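Local coordinates for protein 2-dehydro-3-deoxy-D-arabinonate dehydratase (Sulfolobus solfataricus, PDB 2Q18) that catalyses the metal-dependent dehydration of 2-dehydro-3-deoxy-D-arabinonate to 2,5-dioxopentanoate in a pentose oxidation pathway, working as a homotetramer of the FAH family, at residues E105-F117 with R230-R242. Numbering follows the deposited sequence.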
ATOM      1  N   GLU A 105       5.655 -46.333  16.355  1.00 42.04           N
ATOM      2  CA  GLU A 105       5.272 -47.579  15.696  1.00 44.20           C
ATOM      3  C   GLU A 105       3.779 -47.559  15.339  1.00 42.88           C
ATOM      4  O   GLU A 105       3.382 -48.018  14.266  1.00 42.41           O
ATOM      5  CB  GLU A 105       5.593 -48.767  16.607  1.00 43.92           C
ATOM      6  CG  GLU A 105       5.702 -50.105  15.892  1.00 48.10           C
ATOM      7  CD  GLU A 105       5.794 -51.283  16.856  1.00 48.72           C
ATOM      8  OE1 GLU A 105       6.243 -51.089  18.016  1.00 52.89           O
ATOM      9  OE2 GLU A 105       5.415 -52.405  16.449  1.00 54.21           O
ATOM     10  N   LYS A 106       2.969 -47.011  16.243  1.00 42.90           N
ATOM     11  CA  LYS A 106       1.531 -46.843  16.020  1.00 43.62           C
ATOM     12  C   LYS A 106       1.201 -46.033  14.764  1.00 43.00           C
ATOM     13  O   LYS A 106       0.452 -46.508  13.910  1.00 42.80           O
ATOM     14  CB  LYS A 106       0.857 -46.221  17.242  1.00 44.11           C
ATOM     15  CG  LYS A 106       0.342 -47.236  18.237  1.00 48.08           C
ATOM     16  CD  LYS A 106      -0.914 -46.722  18.916  1.00 54.66           C
ATOM     17  CE  LYS A 106      -1.813 -47.872  19.338  1.00 59.20           C
ATOM     18  NZ  LYS A 106      -3.177 -47.389  19.692  1.00 62.26           N
ATOM     19  N   VAL A 107       1.767 -44.829  14.651  1.00 42.63           N
ATOM     20  CA  VAL A 107       1.548 -43.968  13.480  1.00 42.29           C
ATOM     21  C   VAL A 107       2.039 -44.640  12.199  1.00 42.54           C
ATOM     22  O   VAL A 107       1.400 -44.540  11.150  1.00 41.93           O
ATOM     23  CB  VAL A 107       2.217 -42.569  13.632  1.00 42.12           C
ATOM     24  CG1 VAL A 107       2.002 -41.725  12.383  1.00 42.76           C
ATOM     25  CG2 VAL A 107       1.664 -41.835  14.834  1.00 42.13           C
ATOM     26  N   TYR A 108       3.175 -45.329  12.298  1.00 43.54           N
ATOM     27  CA  TYR A 108       3.739 -46.074  11.175  1.00 44.65           C
ATOM     28  C   TYR A 108       2.740 -47.087  10.605  1.00 44.63           C
ATOM     29  O   TYR A 108       2.625 -47.233   9.387  1.00 44.63           O
ATOM     30  CB  TYR A 108       5.032 -46.775  11.605  1.00 45.81           C
ATOM     31  CG  TYR A 108       5.770 -47.461  10.479  1.00 47.59           C
ATOM     32  CD1 TYR A 108       5.613 -48.829  10.248  1.00 48.10           C
ATOM     33  CD2 TYR A 108       6.629 -46.743   9.643  1.00 48.87           C
ATOM     34  CE1 TYR A 108       6.287 -49.465   9.214  1.00 49.26           C
ATOM     35  CE2 TYR A 108       7.308 -47.372   8.604  1.00 50.00           C
ATOM     36  CZ  TYR A 108       7.134 -48.731   8.398  1.00 49.48           C
ATOM     37  OH  TYR A 108       7.804 -49.359   7.377  1.00 50.61           O
ATOM     38  N   ASP A 109       2.013 -47.764  11.493  1.00 44.81           N
ATOM     39  CA  ASP A 109       1.055 -48.806  11.108  1.00 45.08           C
ATOM     40  C   ASP A 109      -0.374 -48.292  10.883  1.00 44.55           C
ATOM     41  O   ASP A 109      -1.229 -49.039  10.398  1.00 44.79           O
ATOM     42  CB  ASP A 109       1.039 -49.925  12.157  1.00 45.62           C
ATOM     43  CG  ASP A 109       2.367 -50.664  12.256  1.00 47.64           C
ATOM     44  OD1 ASP A 109       3.023 -50.884  11.213  1.00 50.25           O
ATOM     45  OD2 ASP A 109       2.748 -51.036  13.384  1.00 49.49           O
ATOM     46  N   ALA A 110      -0.627 -47.029  11.230  1.00 43.10           N
ATOM     47  CA  ALA A 110      -1.979 -46.465  11.188  1.00 41.75           C
ATOM     48  C   ALA A 110      -2.334 -45.872   9.828  1.00 40.94           C
ATOM     49  O   ALA A 110      -1.448 -45.552   9.036  1.00 40.97           O
ATOM     50  CB  ALA A 110      -2.150 -45.424  12.282  1.00 41.57           C
ATOM     51  N   VAL A 111      -3.631 -45.733   9.558  1.00 40.07           N
ATOM     52  CA  VAL A 111      -4.084 -45.092   8.320  1.00 38.70           C
ATOM     53  C   VAL A 111      -3.741 -43.595   8.311  1.00 36.58           C
ATOM     54  O   VAL A 111      -3.416 -43.041   7.264  1.00 36.62           O
ATOM     55  CB  VAL A 111      -5.608 -45.321   8.019  1.00 39.43           C
ATOM     56  CG1 VAL A 111      -5.924 -46.818   7.878  1.00 40.37           C
ATOM     57  CG2 VAL A 111      -6.497 -44.686   9.078  1.00 41.53           C
ATOM     58  N   ARG A 112      -3.807 -42.967   9.485  1.00 34.47           N
ATOM     59  CA  ARG A 112      -3.563 -41.529   9.630  1.00 34.03           C
ATOM     60  C   ARG A 112      -2.080 -41.228   9.871  1.00 33.41           C
ATOM     61  O   ARG A 112      -1.520 -41.649  10.888  1.00 33.18           O
ATOM     62  CB  ARG A 112      -4.409 -40.941  10.770  1.00 32.68           C
ATOM     63  CG  ARG A 112      -4.256 -39.421  10.937  1.00 33.39           C
ATOM     64  CD  ARG A 112      -5.076 -38.873  12.101  1.00 33.47           C
ATOM     65  NE  ARG A 112      -6.507 -39.135  11.932  1.00 34.31           N
ATOM     66  CZ  ARG A 112      -7.345 -38.380  11.225  1.00 33.17           C
ATOM     67  NH1 ARG A 112      -8.625 -38.723  11.140  1.00 32.54           N
ATOM     68  NH2 ARG A 112      -6.917 -37.285  10.607  1.00 29.88           N
ATOM     69  N   PRO A 113      -1.445 -40.492   8.942  1.00 33.36           N
ATOM     70  CA  PRO A 113      -0.048 -40.093   9.111  1.00 33.14           C
ATOM     71  C   PRO A 113       0.107 -38.969  10.136  1.00 32.92           C
ATOM     72  O   PRO A 113      -0.881 -38.325  10.506  1.00 32.96           O
ATOM     73  CB  PRO A 113       0.340 -39.591   7.717  1.00 33.05           C
ATOM     74  CG  PRO A 113      -0.933 -39.068   7.146  1.00 33.89           C
ATOM     75  CD  PRO A 113      -2.008 -39.993   7.672  1.00 33.51           C
ATOM     76  N   GLU A 114       1.337 -38.745  10.592  1.00 32.52           N
ATOM     77  CA  GLU A 114       1.632 -37.611  11.455  1.00 32.64           C
ATOM     78  C   GLU A 114       1.766 -36.342  10.617  1.00 32.30           C
ATOM     79  O   GLU A 114       2.486 -36.322   9.617  1.00 32.95           O
ATOM     80  CB  GLU A 114       2.917 -37.850  12.246  1.00 32.84           C
ATOM     81  CG  GLU A 114       3.249 -36.728  13.224  1.00 34.35           C
ATOM     82  CD  GLU A 114       4.694 -36.742  13.670  1.00 36.01           C
ATOM     83  OE1 GLU A 114       5.549 -37.238  12.913  1.00 39.77           O
ATOM     84  OE2 GLU A 114       4.971 -36.250  14.781  1.00 36.06           O
ATOM     85  N   ILE A 115       1.052 -35.296  11.027  1.00 31.72           N
ATOM     86  CA  ILE A 115       1.131 -33.972  10.402  1.00 30.66           C
ATOM     87  C   ILE A 115       1.268 -32.950  11.524  1.00 29.79           C
ATOM     88  O   ILE A 115       0.476 -32.956  12.468  1.00 29.57           O
ATOM     89  CB  ILE A 115      -0.153 -33.651   9.571  1.00 31.38           C
ATOM     90  CG1 ILE A 115      -0.317 -34.602   8.370  1.00 30.87           C
ATOM     91  CG2 ILE A 115      -0.196 -32.177   9.131  1.00 32.21           C
ATOM     92  CD1 ILE A 115       0.730 -34.465   7.264  1.00 33.88           C
ATOM     93  N   PHE A 116       2.279 -32.084  11.436  1.00 27.94           N
ATOM     94  CA  PHE A 116       2.474 -31.040  12.447  1.00 26.91           C
ATOM     95  C   PHE A 116       2.797 -29.687  11.814  1.00 25.71           C
ATOM     96  O   PHE A 116       3.299 -29.627  10.696  1.00 26.76           O
ATOM     97  CB  PHE A 116       3.558 -31.447  13.463  1.00 27.16           C
ATOM     98  CG  PHE A 116       4.906 -31.737  12.843  1.00 28.38           C
ATOM     99  CD1 PHE A 116       5.854 -30.724  12.697  1.00 28.25           C
ATOM    100  CD2 PHE A 116       5.230 -33.024  12.419  1.00 28.65           C
ATOM    101  CE1 PHE A 116       7.100 -30.987  12.122  1.00 28.36           C
ATOM    102  CE2 PHE A 116       6.477 -33.299  11.842  1.00 30.88           C
ATOM    103  CZ  PHE A 116       7.411 -32.277  11.694  1.00 27.51           C
ATOM    104  N   PHE A 117       2.494 -28.608  12.528  1.00 25.02           N
ATOM    105  CA  PHE A 117       2.883 -27.270  12.096  1.00 24.30           C
ATOM    106  C   PHE A 117       4.354 -27.056  12.454  1.00 24.38           C
ATOM    107  O   PHE A 117       4.757 -27.281  13.597  1.00 23.86           O
ATOM    108  CB  PHE A 117       2.009 -26.203  12.769  1.00 23.62           C
ATOM    109  CG  PHE A 117       2.268 -24.799  12.272  1.00 23.01           C
ATOM    110  CD1 PHE A 117       3.109 -23.939  12.978  1.00 23.28           C
ATOM    111  CD2 PHE A 117       1.670 -24.338  11.102  1.00 23.69           C
ATOM    112  CE1 PHE A 117       3.353 -22.636  12.522  1.00 24.40           C
ATOM    113  CE2 PHE A 117       1.907 -23.043  10.636  1.00 25.41           C
ATOM    114  CZ  PHE A 117       2.751 -22.190  11.348  1.00 24.71           C
ATOM    115  N   ARG A 230       7.715 -44.634   2.517  1.00 41.67           N
ATOM    116  CA  ARG A 230       6.590 -45.562   2.536  1.00 43.81           C
ATOM    117  C   ARG A 230       5.265 -44.799   2.524  1.00 43.93           C
ATOM    118  O   ARG A 230       4.334 -45.165   1.804  1.00 44.49           O
ATOM    119  CB  ARG A 230       6.696 -46.477   3.759  1.00 44.42           C
ATOM    120  CG  ARG A 230       5.595 -47.517   3.880  1.00 49.14           C
ATOM    121  CD  ARG A 230       5.881 -48.460   5.035  1.00 55.41           C
ATOM    122  NE  ARG A 230       4.672 -49.091   5.564  1.00 59.82           N
ATOM    123  CZ  ARG A 230       3.900 -48.567   6.515  1.00 62.31           C
ATOM    124  NH1 ARG A 230       4.192 -47.384   7.051  1.00 63.05           N
ATOM    125  NH2 ARG A 230       2.826 -49.225   6.931  1.00 63.42           N
ATOM    126  N   ARG A 231       5.192 -43.740   3.324  1.00 43.74           N
ATOM    127  CA  ARG A 231       4.038 -42.853   3.337  1.00 43.79           C
ATOM    128  C   ARG A 231       4.195 -41.806   2.236  1.00 43.35           C
ATOM    129  O   ARG A 231       4.989 -40.871   2.366  1.00 44.25           O
ATOM    130  CB  ARG A 231       3.903 -42.188   4.708  1.00 43.70           C
ATOM    131  CG  ARG A 231       2.558 -41.538   4.953  1.00 46.15           C
ATOM    132  CD  ARG A 231       1.503 -42.561   5.330  1.00 47.08           C
ATOM    133  NE  ARG A 231       1.635 -43.010   6.713  1.00 45.82           N
ATOM    134  CZ  ARG A 231       0.639 -43.517   7.430  1.00 42.93           C
ATOM    135  NH1 ARG A 231       0.849 -43.895   8.684  1.00 39.76           N
ATOM    136  NH2 ARG A 231      -0.573 -43.634   6.896  1.00 43.22           N
ATOM    137  N   LYS A 232       3.440 -41.970   1.152  1.00 42.46           N
ATOM    138  CA  LYS A 232       3.588 -41.121  -0.031  1.00 42.15           C
ATOM    139  C   LYS A 232       3.141 -39.669   0.192  1.00 40.76           C
ATOM    140  O   LYS A 232       2.326 -39.386   1.075  1.00 39.46           O
ATOM    141  CB  LYS A 232       2.898 -41.750  -1.250  1.00 43.43           C
ATOM    142  CG  LYS A 232       1.368 -41.769  -1.202  1.00 47.76           C
ATOM    143  CD  LYS A 232       0.792 -42.936  -2.013  1.00 55.51           C
ATOM    144  CE  LYS A 232       1.008 -42.764  -3.516  1.00 57.94           C
ATOM    145  NZ  LYS A 232       0.252 -43.776  -4.307  1.00 60.43           N
ATOM    146  N   ILE A 233       3.689 -38.766  -0.618  1.00 39.24           N
ATOM    147  CA  ILE A 233       3.467 -37.325  -0.481  1.00 38.15           C
ATOM    148  C   ILE A 233       1.996 -36.948  -0.693  1.00 38.19           C
ATOM    149  O   ILE A 233       1.442 -36.156   0.069  1.00 37.37           O
ATOM    150  CB  ILE A 233       4.391 -36.522  -1.436  1.00 37.95           C
ATOM    151  CG1 ILE A 233       5.862 -36.817  -1.113  1.00 36.41           C
ATOM    152  CG2 ILE A 233       4.090 -35.021  -1.355  1.00 36.36           C
ATOM    153  CD1 ILE A 233       6.840 -36.397  -2.194  1.00 36.97           C
ATOM    154  N   GLU A 234       1.386 -37.525  -1.728  1.00 38.59           N
ATOM    155  CA  GLU A 234      -0.042 -37.365  -2.028  1.00 40.23           C
ATOM    156  C   GLU A 234      -0.916 -37.573  -0.786  1.00 37.88           C
ATOM    157  O   GLU A 234      -1.819 -36.782  -0.520  1.00 37.28           O
ATOM    158  CB  GLU A 234      -0.440 -38.337  -3.149  1.00 40.47           C
ATOM    159  CG  GLU A 234      -1.934 -38.434  -3.459  1.00 45.33           C
ATOM    160  CD  GLU A 234      -2.270 -39.565  -4.440  1.00 46.45           C
ATOM    161  OE1 GLU A 234      -1.561 -40.601  -4.448  1.00 53.63           O
ATOM    162  OE2 GLU A 234      -3.255 -39.419  -5.201  1.00 53.44           O
ATOM    163  N   GLU A 235      -0.625 -38.625  -0.023  1.00 36.76           N
ATOM    164  CA  GLU A 235      -1.362 -38.929   1.199  1.00 36.80           C
ATOM    165  C   GLU A 235      -1.080 -37.903   2.296  1.00 34.95           C
ATOM    166  O   GLU A 235      -1.985 -37.527   3.050  1.00 33.51           O
ATOM    167  CB  GLU A 235      -1.026 -40.338   1.693  1.00 36.93           C
ATOM    168  CG  GLU A 235      -1.881 -40.808   2.868  1.00 39.71           C
ATOM    169  CD  GLU A 235      -1.474 -42.177   3.399  1.00 42.09           C
ATOM    170  OE1 GLU A 235      -0.883 -42.978   2.639  1.00 50.44           O
ATOM    171  OE2 GLU A 235      -1.749 -42.452   4.587  1.00 50.14           O
ATOM    172  N   GLN A 236       0.173 -37.458   2.386  1.00 32.93           N
ATOM    173  CA  GLN A 236       0.548 -36.433   3.359  1.00 31.76           C
ATOM    174  C   GLN A 236      -0.224 -35.142   3.085  1.00 29.55           C
ATOM    175  O   GLN A 236      -0.743 -34.520   4.012  1.00 28.60           O
ATOM    176  CB  GLN A 236       2.055 -36.162   3.333  1.00 31.36           C
ATOM    177  CG  GLN A 236       2.931 -37.380   3.638  1.00 31.74           C
ATOM    178  CD  GLN A 236       4.412 -37.033   3.684  1.00 33.52           C
ATOM    179  OE1 GLN A 236       4.787 -35.858   3.673  1.00 36.22           O
ATOM    180  NE2 GLN A 236       5.259 -38.052   3.741  1.00 34.16           N
ATOM    181  N   ILE A 237      -0.296 -34.759   1.811  1.00 28.34           N
ATOM    182  CA  ILE A 237      -1.036 -33.566   1.391  1.00 29.02           C
ATOM    183  C   ILE A 237      -2.528 -33.706   1.714  1.00 29.82           C
ATOM    184  O   ILE A 237      -3.135 -32.777   2.250  1.00 29.69           O
ATOM    185  CB  ILE A 237      -0.836 -33.249  -0.114  1.00 28.79           C
ATOM    186  CG1 ILE A 237       0.643 -32.969  -0.418  1.00 28.70           C
ATOM    187  CG2 ILE A 237      -1.707 -32.059  -0.537  1.00 29.54           C
ATOM    188  CD1 ILE A 237       0.966 -32.868  -1.901  1.00 27.34           C
ATOM    189  N   GLN A 238      -3.098 -34.874   1.403  1.00 29.71           N
ATOM    190  CA  GLN A 238      -4.502 -35.183   1.712  1.00 31.31           C
ATOM    191  C   GLN A 238      -4.855 -34.869   3.169  1.00 28.93           C
ATOM    192  O   GLN A 238      -5.823 -34.165   3.437  1.00 29.15           O
ATOM    193  CB  GLN A 238      -4.820 -36.652   1.381  1.00 30.99           C
ATOM    194  CG  GLN A 238      -6.225 -37.111   1.791  1.00 36.04           C
ATOM    195  CD  GLN A 238      -6.464 -38.619   1.642  1.00 36.48           C
ATOM    196  OE1 GLN A 238      -7.548 -39.110   1.953  1.00 44.52           O
ATOM    197  NE2 GLN A 238      -5.458 -39.352   1.169  1.00 39.81           N
ATOM    198  N   TYR A 239      -4.061 -35.381   4.105  1.00 28.16           N
ATOM    199  CA  TYR A 239      -4.330 -35.171   5.528  1.00 27.95           C
ATOM    200  C   TYR A 239      -3.988 -33.757   6.010  1.00 27.15           C
ATOM    201  O   TYR A 239      -4.591 -33.266   6.968  1.00 27.37           O
ATOM    202  CB  TYR A 239      -3.635 -36.239   6.382  1.00 29.09           C
ATOM    203  CG  TYR A 239      -4.361 -37.570   6.367  1.00 29.21           C
ATOM    204  CD1 TYR A 239      -4.189 -38.471   5.313  1.00 28.44           C
ATOM    205  CD2 TYR A 239      -5.235 -37.919   7.397  1.00 31.27           C
ATOM    206  CE1 TYR A 239      -4.866 -39.694   5.293  1.00 30.71           C
ATOM    207  CE2 TYR A 239      -5.917 -39.138   7.386  1.00 30.86           C
ATOM    208  CZ  TYR A 239      -5.728 -40.017   6.333  1.00 31.11           C
ATOM    209  OH  TYR A 239      -6.402 -41.217   6.321  1.00 34.37           O
ATOM    210  N   LEU A 240      -3.029 -33.112   5.345  1.00 26.15           N
ATOM    211  CA  LEU A 240      -2.682 -31.721   5.645  1.00 26.08           C
ATOM    212  C   LEU A 240      -3.856 -30.774   5.379  1.00 25.69           C
ATOM    213  O   LEU A 240      -4.201 -29.954   6.232  1.00 25.74           O
ATOM    214  CB  LEU A 240      -1.454 -31.266   4.837  1.00 24.83           C
ATOM    215  CG  LEU A 240      -1.132 -29.761   4.862  1.00 25.80           C
ATOM    216  CD1 LEU A 240      -0.862 -29.276   6.282  1.00 23.20           C
ATOM    217  CD2 LEU A 240       0.037 -29.417   3.943  1.00 25.36           C
ATOM    218  N   ILE A 241      -4.459 -30.898   4.199  1.00 25.81           N
ATOM    219  CA  ILE A 241      -5.479 -29.945   3.750  1.00 26.57           C
ATOM    220  C   ILE A 241      -6.903 -30.280   4.203  1.00 27.19           C
ATOM    221  O   ILE A 241      -7.815 -29.464   4.030  1.00 27.52           O
ATOM    222  CB  ILE A 241      -5.430 -29.712   2.210  1.00 26.79           C
ATOM    223  CG1 ILE A 241      -5.874 -30.965   1.441  1.00 26.71           C
ATOM    224  CG2 ILE A 241      -4.034 -29.247   1.788  1.00 24.80           C
ATOM    225  CD1 ILE A 241      -6.069 -30.744  -0.058  1.00 26.74           C
ATOM    226  N   ARG A 242      -7.089 -31.459   4.796  1.00 27.22           N
ATOM    227  CA  ARG A 242      -8.410 -31.884   5.269  1.00 28.01           C
ATOM    228  C   ARG A 242      -8.968 -30.931   6.321  1.00 27.95           C
ATOM    229  O   ARG A 242      -8.407 -30.813   7.414  1.00 28.03           O
ATOM    230  CB  ARG A 242      -8.367 -33.308   5.829  1.00 27.51           C
ATOM    231  CG  ARG A 242      -9.727 -33.811   6.308  1.00 30.02           C
ATOM    232  CD  ARG A 242      -9.653 -35.229   6.825  1.00 32.14           C
ATOM    233  NE  ARG A 242      -9.429 -36.199   5.752  1.00 32.10           N
ATOM    234  CZ  ARG A 242      -9.327 -37.511   5.945  1.00 33.23           C
ATOM    235  NH1 ARG A 242      -9.425 -38.018   7.170  1.00 30.57           N
ATOM    236  NH2 ARG A 242      -9.124 -38.317   4.913  1.00 33.65           N
TER
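R230 and R231, just ahead of helix 233-241, grip backbone carbonyls where helix 103-109 ends. The hydrogen bond of R231 NH1 to A110 O is 2.9 Å long, and NH2 adds a weak one to the same oxygen. Bends at chi2 and chi3 (79° and 77°) fold the R231 chain so that CA and CB of P113 lie over one guanidinium face. E235 OE2 takes a salt bridge from R231 NH2 at 2.8 Å on its syn side, fixing the group's rotation. With an alanine here instead of R231, A110 O and the E235 carboxylate would probably lose their mate, and P113 the flat group against its CA and CB. R230 NH1 bonds Y108 O at 2.8 Å. The R230 guanidinium also stacks flat on the Y108 ring, centres 3.9 Å apart, a cation-pi pair close to substrate-binding I81.

Side-chain packing continues toward strand 114-119. P113 CD sits over the centre of the Y239 ring, 3.5 Å from its centroid, as a CH-pi contact; R112 NH2 meets the ring edge, the two planes nearly perpendicular. I115 CG2 reaches L240 CD1 at 4.1 Å, and its CD1 lies against Q236 O.

D136 of the second subunit forms salt bridges with NH1 of both R112 and R242, which probably offsets their like charges. The chemistry is thus divided: R230 and R231 clasp carbonyls at the helix end, P113 in the loop and I115 on the strand pack against helix 233-241, and an arginine pair ties this junction to the neighbouring subunit.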